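Local coordinates for protein putative glutathione S-transferase (Corynebacterium glutamicum, PDB 3M1G) that probably acts, as a dimer, as a glutathione transferase of the ECM4-like, omega-related kind, at residues L64-A69 / L91-P96; R254-Y259 / N268-M273; H260-C265 / I304-I309; E297-Y302 / R313-G318; P319-F324 / N356-Q361. All coordinates share one frame; numbering follows the deposited sequence.

Contact 1: residues L64-A69 / L91-P96; sequences LVAARA and LGLTGP
Leu64 and Leu91 lie side by side on one face of the sheet and point the same way, with Leu64 CD2 4.0 Å from Leu91 CD1. Both hold CG anti to the backbone N (chi1 close to 180°), a shared torsion that keeps the pair alongside. One residue on, Gly92 N donates to Leu64 O. Val65 turns to the other face, where its bridge partner is Gly92. Ala66 returns to the leucine face; its N gives Gly92 O an almost straight bond of 2.8 Å (172°), while its O takes the N-H of Thr94. This parallel ladder joins strands 62-66 and 90-93, the two strands of a right-handed beta-alpha-beta unit in the thioredoxin-like N-terminal domain. Helix 71-83 is the crossover: its Thr76 and Arg80 lie against Leu64, Arg80 also against Leu91, and Val77 against Ala66. Beyond the last bridge, Ala67 CB presses on Thr94 O at 3.2 Å and also meets the ring of Pro96. At Arg68 a water takes over the link: it accepts from Arg68 N at 2.9 Å and donates to Thr94 O at 2.7 Å. The arginine chain bends at chi2 (-67°) and crosses Leu93, whose CD2 lies over the guanidinium near its rim. Ala69 CB touches Pro96 CG at 3.8 Å, and that proline in turn meets Cys70, the predicted nucleophile.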
# COMPACT_ATOMS: atom_id res chain seq x y z
N LEU A 64 2.23 13.59 -32.01
CA LEU A 64 1.69 13.44 -30.67
C LEU A 64 2.84 13.53 -29.67
O LEU A 64 3.81 12.77 -29.75
CB LEU A 64 0.95 12.11 -30.50
CG LEU A 64 0.39 11.80 -29.12
CD1 LEU A 64 -0.72 12.81 -28.75
CD2 LEU A 64 -0.13 10.32 -29.08
N VAL A 65 2.76 14.50 -28.77
CA VAL A 65 3.80 14.70 -27.79
C VAL A 65 3.18 14.20 -26.49
O VAL A 65 2.15 14.71 -26.05
CB VAL A 65 4.25 16.16 -27.67
CG1 VAL A 65 5.29 16.32 -26.46
CG2 VAL A 65 4.86 16.67 -29.01
N ALA A 66 3.77 13.15 -25.94
CA ALA A 66 3.22 12.44 -24.80
C ALA A 66 4.30 12.17 -23.74
O ALA A 66 5.49 12.51 -23.94
CB ALA A 66 2.56 11.12 -25.27
N ALA A 67 3.91 11.62 -22.60
CA ALA A 67 4.88 11.18 -21.57
C ALA A 67 4.39 9.84 -21.07
O ALA A 67 3.19 9.67 -20.79
CB ALA A 67 4.95 12.21 -20.40
N ARG A 68 5.31 8.89 -20.93
CA ARG A 68 4.97 7.56 -20.40
C ARG A 68 4.29 7.60 -19.04
O ARG A 68 3.39 6.82 -18.78
CB ARG A 68 6.22 6.68 -20.29
CG ARG A 68 6.85 6.32 -21.62
CD ARG A 68 5.91 5.38 -22.44
NE ARG A 68 6.60 4.93 -23.65
CZ ARG A 68 6.01 4.52 -24.77
NH1 ARG A 68 4.67 4.49 -24.89
NH2 ARG A 68 6.76 4.15 -25.81
N ALA A 69 4.72 8.51 -18.17
CA ALA A 69 4.22 8.52 -16.78
C ALA A 69 2.81 9.09 -16.64
O ALA A 69 2.11 8.79 -15.69
CB ALA A 69 5.21 9.32 -15.87
N LEU A 91 5.41 10.39 -32.96
CA LEU A 91 5.36 10.32 -31.48
C LEU A 91 6.63 10.92 -30.90
O LEU A 91 7.73 10.53 -31.28
CB LEU A 91 5.24 8.88 -30.97
CG LEU A 91 5.10 8.72 -29.45
CD1 LEU A 91 3.75 9.30 -28.95
CD2 LEU A 91 5.25 7.25 -29.02
N GLY A 92 6.45 11.91 -30.02
CA GLY A 92 7.53 12.45 -29.21
C GLY A 92 7.25 12.14 -27.73
O GLY A 92 6.15 12.35 -27.25
N LEU A 93 8.25 11.61 -27.03
CA LEU A 93 8.14 11.33 -25.59
C LEU A 93 8.92 12.37 -24.76
O LEU A 93 10.08 12.66 -25.08
CB LEU A 93 8.64 9.92 -25.31
CG LEU A 93 7.77 8.86 -25.99
CD1 LEU A 93 8.48 7.52 -25.95
CD2 LEU A 93 6.38 8.76 -25.38
N THR A 94 8.27 12.93 -23.74
CA THR A 94 8.83 14.00 -22.88
C THR A 94 8.40 13.76 -21.44
O THR A 94 7.99 12.64 -21.11
CB THR A 94 8.32 15.40 -23.29
OG1 THR A 94 9.04 16.43 -22.59
CG2 THR A 94 6.82 15.54 -22.98
N GLY A 95 8.53 14.77 -20.57
CA GLY A 95 7.98 14.72 -19.18
C GLY A 95 6.55 15.25 -18.92
O GLY A 95 6.06 16.13 -19.64
N PRO A 96 5.86 14.72 -17.88
CA PRO A 96 4.48 15.18 -17.58
C PRO A 96 4.36 16.66 -17.15
O PRO A 96 5.34 17.27 -16.72
CB PRO A 96 4.03 14.26 -16.42
CG PRO A 96 4.86 13.01 -16.59
CD PRO A 96 6.21 13.51 -17.10
O HOH W 1 8.00 9.96 -21.21

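Contact 2: residues R254-Y259 / N268-M273; sequences RFDAVY and NKITEM
Asp256 reaches across from helix 255-259 to the start of the 3-10 turn at 270-272, and the tight half of the contact is built on its carboxylate. OD1 takes the backbone N-H of Ile270 on its syn lone pair, with Ile270 N at 2.8 Å from Asp256 OD1. The next amide adds a weak bond, Thr271 N to Asp256 OD2 at 3.4 Å, while Thr271 CG2 crowds the same OD2 at 3.3 Å. Beside this, the Phe255 ring crosses the Ile270 side chain at about a right angle. Ile270 CD1 stands over one ring face, 4.2 Å from the centroid, in a CH-pi contact; Ile270 CG1 approaches Phe255 CD1 at 3.6 Å. Leu276 and Leu280 of helix 274-284 lie on the same isoleucine.

Between the two segments the Lys269 side is looser, since this lysine meets Asp256 only with CB, CG and CE. A bend at chi3 (70°) brings CE to 3.8 Å from Asp256 OD2, yet NZ stays 4.9 Å from that oxygen. Its charge goes instead to the second subunit, in a salt bridge with Glu272 there, and Thr271 OG1 is hydrogen-bonded to the same glutamate of that subunit. The loop between helices 255-259 and 274-284 of the all-helical GST C-terminal domain is thus tied to the first helix by Asp256, and its Lys269 and Glu272 pair reciprocally across the dimer interface.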
# COMPACT_ATOMS: atom_id res chain seq x y z
N ARG A 254 -1.86 2.51 -12.69
CA ARG A 254 -0.94 3.24 -11.86
C ARG A 254 -1.32 3.15 -10.38
O ARG A 254 -0.63 3.71 -9.51
CB ARG A 254 -0.91 4.73 -12.27
CG ARG A 254 -0.25 4.99 -13.61
CD ARG A 254 -0.56 6.39 -14.16
NE ARG A 254 0.23 6.60 -15.37
CZ ARG A 254 -0.03 6.04 -16.55
NH1 ARG A 254 -1.10 5.29 -16.70
NH2 ARG A 254 0.78 6.23 -17.59
N PHE A 255 -2.41 2.49 -10.08
CA PHE A 255 -2.95 2.53 -8.71
C PHE A 255 -2.10 1.83 -7.65
O PHE A 255 -1.59 2.48 -6.73
CB PHE A 255 -4.38 2.04 -8.66
CG PHE A 255 -5.09 2.46 -7.41
CD1 PHE A 255 -5.01 1.69 -6.26
CD2 PHE A 255 -5.83 3.60 -7.40
CE1 PHE A 255 -5.67 2.06 -5.10
CE2 PHE A 255 -6.51 3.99 -6.25
CZ PHE A 255 -6.43 3.19 -5.08
N ASP A 256 -1.92 0.52 -7.78
CA ASP A 256 -1.12 -0.18 -6.79
C ASP A 256 0.33 0.30 -6.81
O ASP A 256 0.98 0.44 -5.74
CB ASP A 256 -1.20 -1.71 -6.97
CG ASP A 256 -2.58 -2.28 -6.61
OD1 ASP A 256 -3.42 -1.51 -6.07
OD2 ASP A 256 -2.83 -3.48 -6.89
N ALA A 257 0.84 0.62 -8.00
CA ALA A 257 2.23 1.06 -8.16
C ALA A 257 2.54 2.42 -7.53
O ALA A 257 3.66 2.63 -7.04
CB ALA A 257 2.64 1.06 -9.66
N VAL A 258 1.59 3.35 -7.55
CA VAL A 258 1.83 4.74 -7.14
C VAL A 258 0.74 5.32 -6.25
O VAL A 258 1.00 5.74 -5.13
CB VAL A 258 2.00 5.70 -8.35
CG1 VAL A 258 2.04 7.15 -7.85
CG2 VAL A 258 3.27 5.35 -9.15
N TYR A 259 -0.48 5.35 -6.73
CA TYR A 259 -1.53 6.10 -6.02
C TYR A 259 -1.85 5.52 -4.65
O TYR A 259 -2.15 6.24 -3.70
CB TYR A 259 -2.82 6.14 -6.84
CG TYR A 259 -2.68 6.78 -8.24
CD1 TYR A 259 -1.85 7.86 -8.48
CD2 TYR A 259 -3.41 6.27 -9.32
CE1 TYR A 259 -1.76 8.44 -9.76
CE2 TYR A 259 -3.32 6.82 -10.58
CZ TYR A 259 -2.51 7.91 -10.79
OH TYR A 259 -2.44 8.48 -12.03
N ASN A 268 -7.67 -0.24 -0.09
CA ASN A 268 -7.44 -1.59 -0.55
C ASN A 268 -6.54 -1.46 -1.75
O ASN A 268 -6.50 -0.40 -2.37
CB ASN A 268 -8.72 -2.22 -1.06
CG ASN A 268 -9.66 -2.61 0.02
OD1 ASN A 268 -10.75 -2.02 0.15
ND2 ASN A 268 -9.32 -3.67 0.76
N LYS A 269 -5.85 -2.55 -2.10
CA LYS A 269 -5.14 -2.60 -3.38
C LYS A 269 -6.20 -3.01 -4.44
O LYS A 269 -7.20 -3.65 -4.12
CB LYS A 269 -3.99 -3.62 -3.37
CG LYS A 269 -2.71 -3.14 -2.65
CD LYS A 269 -1.67 -4.25 -2.46
CE LYS A 269 -1.03 -4.66 -3.80
NZ LYS A 269 0.13 -5.58 -3.66
N ILE A 270 -5.95 -2.65 -5.70
CA ILE A 270 -6.81 -3.14 -6.77
C ILE A 270 -6.81 -4.66 -6.81
O ILE A 270 -7.84 -5.26 -7.11
CB ILE A 270 -6.45 -2.54 -8.15
CG1 ILE A 270 -6.58 -1.01 -8.14
CG2 ILE A 270 -7.36 -3.13 -9.25
CD1 ILE A 270 -7.95 -0.42 -7.69
N THR A 271 -5.68 -5.29 -6.48
CA THR A 271 -5.61 -6.77 -6.40
C THR A 271 -6.64 -7.37 -5.45
O THR A 271 -7.00 -8.52 -5.60
CB THR A 271 -4.20 -7.25 -5.97
OG1 THR A 271 -3.93 -6.70 -4.67
CG2 THR A 271 -3.11 -6.73 -7.01
N GLU A 272 -7.17 -6.57 -4.51
CA GLU A 272 -8.19 -7.06 -3.58
C GLU A 272 -9.64 -6.75 -4.00
O GLU A 272 -10.55 -7.05 -3.26
CB GLU A 272 -7.97 -6.45 -2.18
CG GLU A 272 -6.58 -6.69 -1.58
CD GLU A 272 -6.40 -5.99 -0.24
OE1 GLU A 272 -6.34 -4.72 -0.20
OE2 GLU A 272 -6.37 -6.72 0.77
N MSE A 273 -9.84 -6.14 -5.17
CA MSE A 273 -11.15 -5.79 -5.70
C MSE A 273 -11.38 -6.72 -6.89
O MSE A 273 -10.83 -6.49 -7.97
CB MSE A 273 -11.17 -4.34 -6.17
CG MSE A 273 -10.84 -3.29 -5.09
SE MSE A 273 -12.25 -3.08 -3.82
CE MSE A 273 -13.41 -1.91 -4.91

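Contact 3: residues H260-C265 / I304-I309; sequences HGHFKC and ITHAEI
His262 NE2 and His306 ND1 share the hydrogen bond of this contact, 3.1 Å long and close to straight at 164°; either nitrogen could carry the proton. The two imidazoles meet rim to rim rather than stacking: their planes differ by only 14°, and the centroids stand 5.3 Å apart. His262 has CG anti to the backbone N (chi1 -175°), which places CG beside the carbonyl carbon; the ring beyond it reaches the other segment. His306 is the centre of an inverse gamma turn just after helix 295-305, and its other nitrogen, NE2, is hydrogen-bonded to Asp99, whose carboxylate would probably polarise the ring.

Ile309 packs against both aromatic side chains opposite. Its CG2 branch comes to 3.6 Å from His262 O and 3.8 Å from His262 CE1, while its CD1 lies 3.9 Å from Phe263 CE1, oblique to the ring. Phe263 CE1 also lies 4.0 Å from His306 ND1, so both aromatic residues of the type I turn from Gly261 to Lys264 engage both residues opposite. All four are buried. Phe263 further meets Tyr259 and packs edge-to-face with Tyr201, and His306 meets Tyr302: the contact backs the tyrosine cluster of the predicted active site.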
# COMPACT_ATOMS: atom_id res chain seq x y z
N HIS A 260 -1.81 4.21 -4.55
CA HIS A 260 -2.07 3.49 -3.28
C HIS A 260 -1.27 4.04 -2.11
O HIS A 260 -1.84 4.36 -1.07
CB HIS A 260 -1.81 1.97 -3.48
CG HIS A 260 -2.14 1.14 -2.28
ND1 HIS A 260 -1.26 1.01 -1.21
CD2 HIS A 260 -3.26 0.45 -1.94
CE1 HIS A 260 -1.85 0.29 -0.25
NE2 HIS A 260 -3.04 -0.11 -0.69
N GLY A 261 0.06 4.14 -2.27
CA GLY A 261 0.95 4.66 -1.24
C GLY A 261 1.29 6.16 -1.37
O GLY A 261 0.98 6.95 -0.48
N HIS A 262 1.90 6.54 -2.49
CA HIS A 262 2.34 7.91 -2.75
C HIS A 262 1.23 8.94 -2.55
O HIS A 262 1.45 9.95 -1.90
CB HIS A 262 2.92 7.99 -4.17
CG HIS A 262 3.52 9.32 -4.52
ND1 HIS A 262 4.62 9.84 -3.86
CD2 HIS A 262 3.22 10.20 -5.52
CE1 HIS A 262 4.95 10.99 -4.43
NE2 HIS A 262 4.12 11.23 -5.44
N PHE A 263 0.04 8.66 -3.08
CA PHE A 263 -1.14 9.54 -2.93
C PHE A 263 -2.09 9.13 -1.79
O PHE A 263 -3.20 9.69 -1.66
CB PHE A 263 -1.94 9.60 -4.25
CG PHE A 263 -1.29 10.45 -5.34
CD1 PHE A 263 -0.16 11.20 -5.11
CD2 PHE A 263 -1.91 10.58 -6.56
CE1 PHE A 263 0.38 12.04 -6.10
CE2 PHE A 263 -1.36 11.43 -7.57
CZ PHE A 263 -0.21 12.13 -7.33
N LYS A 264 -1.67 8.15 -0.98
CA LYS A 264 -2.42 7.73 0.22
C LYS A 264 -3.84 7.29 -0.10
O LYS A 264 -4.73 7.42 0.73
CB LYS A 264 -2.42 8.85 1.26
CG LYS A 264 -1.00 9.32 1.69
CD LYS A 264 -1.05 10.28 2.88
CE LYS A 264 0.35 10.60 3.43
NZ LYS A 264 1.20 11.43 2.53
N CYS A 265 -4.06 6.72 -1.29
CA CYS A 265 -5.41 6.33 -1.72
C CYS A 265 -5.79 4.91 -1.24
O CYS A 265 -6.92 4.47 -1.44
CB CYS A 265 -5.50 6.34 -3.24
SG CYS A 265 -5.40 7.96 -3.96
N ILE A 304 10.03 10.40 -7.56
CA ILE A 304 11.23 11.26 -7.59
C ILE A 304 10.85 12.74 -7.76
O ILE A 304 11.34 13.59 -7.06
CB ILE A 304 12.21 10.85 -8.70
CG1 ILE A 304 12.77 9.46 -8.39
CG2 ILE A 304 13.37 11.87 -8.83
CD1 ILE A 304 13.64 8.88 -9.53
N THR A 305 9.93 13.01 -8.65
CA THR A 305 9.51 14.37 -8.98
C THR A 305 8.69 15.10 -7.93
O THR A 305 8.80 16.31 -7.82
CB THR A 305 8.70 14.28 -10.31
OG1 THR A 305 9.64 14.01 -11.34
CG2 THR A 305 7.86 15.50 -10.61
N HIS A 306 7.86 14.38 -7.18
CA HIS A 306 6.97 15.03 -6.23
C HIS A 306 7.65 15.11 -4.86
O HIS A 306 7.24 14.44 -3.88
CB HIS A 306 5.63 14.30 -6.11
CG HIS A 306 4.83 14.29 -7.38
ND1 HIS A 306 3.85 13.35 -7.63
CD2 HIS A 306 4.88 15.08 -8.48
CE1 HIS A 306 3.32 13.58 -8.82
NE2 HIS A 306 3.93 14.62 -9.36
N ALA A 307 8.68 15.95 -4.82
CA ALA A 307 9.52 16.13 -3.65
C ALA A 307 8.78 16.79 -2.48
O ALA A 307 9.16 16.59 -1.33
CB ALA A 307 10.79 16.94 -4.03
N GLU A 308 7.72 17.55 -2.76
CA GLU A 308 6.89 18.09 -1.69
C GLU A 308 6.08 17.01 -0.93
O GLU A 308 5.72 17.24 0.21
CB GLU A 308 5.94 19.19 -2.21
CG GLU A 308 4.99 19.82 -1.12
CD GLU A 308 5.73 20.42 0.11
OE1 GLU A 308 6.31 21.52 -0.11
OE2 GLU A 308 5.71 19.81 1.27
N ILE A 309 5.82 15.86 -1.56
CA ILE A 309 5.16 14.71 -0.93
C ILE A 309 6.16 13.66 -0.41
O ILE A 309 5.96 13.08 0.68
CB ILE A 309 4.24 14.01 -1.93
CG1 ILE A 309 3.15 14.95 -2.41
CG2 ILE A 309 3.60 12.75 -1.32
CD1 ILE A 309 2.22 14.22 -3.43

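Contact 4: residues E297-Y302 / R313-G318; sequences EIKQHY and RIVPVG
Lys299 and Val315 face each other across the contact, each with its CB directed at the opposing segment, and the lysine chain runs past the valine toward the carbonyls of residues 316 to 318. At the root of the lysine, CB lies 3.8 Å from Val315 CG1; further out, Lys299 CE passes the same methyl at 4.0 Å. Val315 CG1 is anti to its backbone N, and the second branch, CG2, is the one turned to the helix neighbour, 4.2 Å from Gln300 CA. Gln300 itself points away, so it adds a light brush and little more.

A bend at chi3 (71°) places Lys299 CE 3.3 Å from Pro316 O, and NZ continues into the curve of the loop. There it makes two hydrogen bonds that differ in direction. The one to Pro316 O measures 2.8 Å from NZ, with the donor tilted 25° from the carbonyl plane. The one to Gly318 O is 2.9 Å from NZ, but the donor sits well above that plane, 56° out of it. Val317 O is also near, 3.1 Å from NZ.

On its far side the loop belongs to the dimer interface: Val315 O and Val317 N are hydrogen-bonded to Gln209 and His212 of the second subunit. Within the two segments, then, the lysine charge is met by neutral backbone oxygens rather than a carboxylate, and the negative ends of these converging carbonyl dipoles probably stabilise the ammonium while it ties the loop to helix 295-305.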
# COMPACT_ATOMS: atom_id res chain seq x y z
N GLU A 297 9.07 4.06 -15.55
CA GLU A 297 8.96 5.50 -15.77
C GLU A 297 7.78 6.05 -15.02
O GLU A 297 7.84 7.18 -14.53
CB GLU A 297 8.86 5.85 -17.26
CG GLU A 297 10.20 5.62 -17.93
CD GLU A 297 10.37 6.24 -19.29
OE1 GLU A 297 9.49 7.00 -19.73
OE2 GLU A 297 11.43 5.99 -19.92
N ILE A 298 6.71 5.30 -14.90
CA ILE A 298 5.57 5.73 -14.05
C ILE A 298 6.07 5.96 -12.60
O ILE A 298 5.93 7.08 -12.07
CB ILE A 298 4.42 4.70 -14.11
CG1 ILE A 298 3.73 4.73 -15.48
CG2 ILE A 298 3.38 4.90 -12.95
CD1 ILE A 298 2.85 3.51 -15.75
N LYS A 299 6.68 4.95 -11.98
CA LYS A 299 7.09 5.06 -10.56
C LYS A 299 8.17 6.11 -10.33
O LYS A 299 8.13 6.89 -9.38
CB LYS A 299 7.57 3.70 -10.03
CG LYS A 299 6.46 2.64 -9.93
CD LYS A 299 7.04 1.25 -9.62
CE LYS A 299 7.58 1.14 -8.18
NZ LYS A 299 8.34 -0.12 -8.00
N GLN A 300 9.16 6.14 -11.23
CA GLN A 300 10.21 7.15 -11.11
C GLN A 300 9.65 8.57 -11.17
O GLN A 300 10.06 9.45 -10.39
CB GLN A 300 11.27 6.94 -12.18
CG GLN A 300 12.13 5.73 -11.87
CD GLN A 300 13.22 5.54 -12.89
OE1 GLN A 300 13.22 6.19 -13.89
NE2 GLN A 300 14.14 4.64 -12.63
N HIS A 301 8.70 8.81 -12.06
CA HIS A 301 8.19 10.16 -12.21
C HIS A 301 7.52 10.63 -10.91
O HIS A 301 7.82 11.69 -10.38
CB HIS A 301 7.19 10.28 -13.34
CG HIS A 301 6.47 11.60 -13.34
ND1 HIS A 301 7.07 12.77 -13.75
CD2 HIS A 301 5.24 11.95 -12.88
CE1 HIS A 301 6.24 13.78 -13.55
NE2 HIS A 301 5.13 13.31 -13.02
N TYR A 302 6.63 9.83 -10.38
CA TYR A 302 5.84 10.28 -9.25
C TYR A 302 6.71 10.39 -8.00
O TYR A 302 6.69 11.42 -7.32
CB TYR A 302 4.67 9.31 -9.01
CG TYR A 302 3.53 9.53 -9.94
CD1 TYR A 302 3.49 8.90 -11.18
CD2 TYR A 302 2.48 10.38 -9.60
CE1 TYR A 302 2.43 9.08 -12.04
CE2 TYR A 302 1.41 10.58 -10.46
CZ TYR A 302 1.41 9.94 -11.70
OH TYR A 302 0.34 10.11 -12.57
N ARG A 313 12.86 11.21 -2.13
CA ARG A 313 12.91 10.81 -3.54
C ARG A 313 13.25 9.33 -3.80
O ARG A 313 13.66 8.96 -4.91
CB ARG A 313 13.87 11.71 -4.33
CG ARG A 313 13.50 13.17 -4.27
CD ARG A 313 14.23 13.98 -5.36
NE ARG A 313 14.95 15.03 -4.72
CZ ARG A 313 14.76 16.34 -4.86
NH1 ARG A 313 13.86 16.85 -5.70
NH2 ARG A 313 15.54 17.17 -4.15
N ILE A 314 12.98 8.46 -2.83
CA ILE A 314 13.22 7.04 -2.99
C ILE A 314 12.02 6.43 -3.69
O ILE A 314 10.88 6.83 -3.44
CB ILE A 314 13.51 6.43 -1.63
CG1 ILE A 314 14.90 6.91 -1.21
CG2 ILE A 314 13.45 4.88 -1.64
CD1 ILE A 314 15.22 6.59 0.16
N VAL A 315 12.29 5.51 -4.61
CA VAL A 315 11.26 4.77 -5.31
C VAL A 315 11.13 3.37 -4.68
O VAL A 315 12.10 2.63 -4.64
CB VAL A 315 11.60 4.61 -6.82
CG1 VAL A 315 10.43 3.95 -7.61
CG2 VAL A 315 11.96 5.98 -7.46
N PRO A 316 9.95 3.02 -4.15
CA PRO A 316 9.82 1.69 -3.57
C PRO A 316 10.11 0.59 -4.59
O PRO A 316 9.77 0.73 -5.77
CB PRO A 316 8.33 1.62 -3.15
CG PRO A 316 7.83 3.02 -3.15
CD PRO A 316 8.68 3.75 -4.16
N VAL A 317 10.69 -0.51 -4.14
CA VAL A 317 10.92 -1.66 -5.02
C VAL A 317 9.57 -2.27 -5.41
O VAL A 317 9.39 -2.66 -6.55
CB VAL A 317 11.83 -2.73 -4.38
CG1 VAL A 317 12.07 -3.92 -5.38
CG2 VAL A 317 13.16 -2.08 -4.02
N GLY A 318 8.62 -2.29 -4.48
CA GLY A 318 7.32 -2.86 -4.75
C GLY A 318 6.35 -1.92 -5.44
O GLY A 318 6.67 -0.77 -5.71

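Contact 5: residues P319-F324 / N356-Q361; sequences PDLSGF and NPEPFQ
The Phe360 ring meets segment 319-324 obliquely, CZ at 3.3 Å from Leu321 O and CE1 at 3.9 Å from Phe324 CB. Over one of its faces, toward the rim, sits Glu358 CB of its own segment, 3.4 Å above the ring plane. The ring of Phe324 leads away from Phe360 and has Leu321 O in plane at its edge. Phe360 adopts the crowded position for CG, between the backbone N and the carbonyl carbon (chi1 55°); the ring beyond meets the Leu321-Ser322 backbone, where Ser322 CA approaches Phe360 CE2 at 3.8 Å.

Leu321 crosses Glu358 at about a right angle, CD1 3.9 Å from Glu358 OE2, a methyl against a carboxylate oxygen.

Each segment has its own internal bonds. Asp320 OD1 accepts from Ser322 N at 3.0 Å in an Asx turn that leads into the 3-10 segment. Opposite, the type I turn from Glu358 to Gln361 is braced by Gln361 OE1, which takes Glu358 N at 2.9 Å. With Phe324 lodged among Trp277, Phe284 and Phe295, two turn-rich stretches of the long, mostly irregular tail after helix 295-305 are packed against each other and onto the helical C-terminal domain.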
# COMPACT_ATOMS: atom_id res chain seq x y z
N PRO A 319 5.14 -2.41 -5.69
CA PRO A 319 4.64 -3.73 -5.43
C PRO A 319 5.15 -4.77 -6.43
O PRO A 319 5.65 -4.44 -7.51
CB PRO A 319 3.12 -3.58 -5.61
CG PRO A 319 3.02 -2.53 -6.67
CD PRO A 319 4.12 -1.55 -6.34
N ASP A 320 4.97 -6.03 -6.08
CA ASP A 320 5.16 -7.10 -7.05
C ASP A 320 4.09 -6.97 -8.15
O ASP A 320 2.89 -6.98 -7.88
CB ASP A 320 5.06 -8.44 -6.36
CG ASP A 320 5.00 -9.62 -7.35
OD1 ASP A 320 5.55 -9.54 -8.44
OD2 ASP A 320 4.36 -10.63 -6.99
N LEU A 321 4.54 -6.85 -9.39
CA LEU A 321 3.62 -6.61 -10.52
C LEU A 321 3.30 -7.88 -11.33
O LEU A 321 2.55 -7.82 -12.35
CB LEU A 321 4.26 -5.57 -11.45
CG LEU A 321 4.52 -4.17 -10.89
CD1 LEU A 321 5.45 -3.36 -11.84
CD2 LEU A 321 3.21 -3.45 -10.60
N SER A 322 3.83 -9.01 -10.89
CA SER A 322 3.79 -10.21 -11.70
C SER A 322 2.34 -10.67 -11.94
O SER A 322 2.06 -11.31 -12.94
CB SER A 322 4.66 -11.32 -11.08
OG SER A 322 4.08 -11.76 -9.87
N GLY A 323 1.41 -10.28 -11.07
CA GLY A 323 0.00 -10.60 -11.23
C GLY A 323 -0.67 -10.09 -12.50
O GLY A 323 -1.67 -10.65 -12.90
N PHE A 324 -0.14 -9.02 -13.10
CA PHE A 324 -0.70 -8.42 -14.30
C PHE A 324 -0.80 -9.42 -15.46
O PHE A 324 -1.65 -9.25 -16.32
CB PHE A 324 0.11 -7.19 -14.76
CG PHE A 324 -0.34 -5.89 -14.15
CD1 PHE A 324 -1.47 -5.25 -14.59
CD2 PHE A 324 0.33 -5.37 -13.07
CE1 PHE A 324 -1.87 -4.06 -14.02
CE2 PHE A 324 -0.08 -4.16 -12.49
CZ PHE A 324 -1.16 -3.52 -12.96
N ASN A 356 11.52 -0.07 -20.41
CA ASN A 356 11.78 -0.84 -19.18
C ASN A 356 10.77 -1.98 -18.96
O ASN A 356 9.98 -1.96 -18.01
CB ASN A 356 11.79 0.13 -17.99
CG ASN A 356 12.76 1.29 -18.19
OD1 ASN A 356 13.94 1.15 -17.92
ND2 ASN A 356 12.26 2.43 -18.67
N PRO A 357 10.78 -2.99 -19.83
CA PRO A 357 9.78 -4.02 -19.75
C PRO A 357 9.95 -4.88 -18.49
O PRO A 357 11.08 -5.17 -18.12
CB PRO A 357 10.02 -4.85 -21.02
CG PRO A 357 11.50 -4.68 -21.30
CD PRO A 357 11.81 -3.28 -20.86
N GLU A 358 8.85 -5.25 -17.83
CA GLU A 358 8.88 -6.28 -16.80
C GLU A 358 9.13 -7.63 -17.46
O GLU A 358 9.04 -7.72 -18.69
CB GLU A 358 7.55 -6.32 -16.05
CG GLU A 358 7.28 -5.07 -15.22
CD GLU A 358 8.29 -4.92 -14.05
OE1 GLU A 358 8.63 -5.92 -13.39
OE2 GLU A 358 8.75 -3.79 -13.80
N PRO A 359 9.49 -8.69 -16.66
CA PRO A 359 9.80 -9.97 -17.33
C PRO A 359 8.60 -10.50 -18.12
O PRO A 359 8.77 -11.20 -19.07
CB PRO A 359 10.20 -10.93 -16.18
CG PRO A 359 10.61 -10.02 -15.02
CD PRO A 359 9.80 -8.71 -15.21
N PHE A 360 7.38 -10.12 -17.75
CA PHE A 360 6.19 -10.61 -18.45
C PHE A 360 5.75 -9.73 -19.65
O PHE A 360 4.78 -10.06 -20.33
CB PHE A 360 5.03 -10.79 -17.43
CG PHE A 360 4.71 -9.53 -16.63
CD1 PHE A 360 3.86 -8.57 -17.15
CD2 PHE A 360 5.32 -9.31 -15.39
CE1 PHE A 360 3.58 -7.41 -16.45
CE2 PHE A 360 5.05 -8.16 -14.68
CZ PHE A 360 4.19 -7.20 -15.20
N GLN A 361 6.48 -8.66 -19.96
CA GLN A 361 6.13 -7.79 -21.09
C GLN A 361 6.99 -8.09 -22.34
O GLN A 361 8.14 -8.48 -22.15
CB GLN A 361 6.31 -6.32 -20.69
CG GLN A 361 5.19 -5.78 -19.80
CD GLN A 361 5.42 -4.34 -19.45
OE1 GLN A 361 6.37 -4.01 -18.74
NE2 GLN A 361 4.54 -3.46 -19.94

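Overall arrangement
Contact 1 alone belongs to the thioredoxin-like part, held mainly by a backbone ladder; contacts 2 to 5 lie in the helical domain and its tail, where side chains do the work. Contact 3 is fully buried, contact 4 lies at the surface, and the others are partly buried. Contacts 3 and 4 share helix 295-305, which also touches contact 1 through His301 and Glu297. Arg254 of contact 2 joins the domains by bonding Ala69 O, and Tyr259 OH meets Tyr302 OH of contact 4. A carboxylate gripping backbone amides beside a Phe-Ile pair marks contact 2, an imidazole pair contact 3, an ammonium on carbonyls beside a valine contact 4, aromatic packing contact 5. Contacts 2 to 5 touch the second subunit.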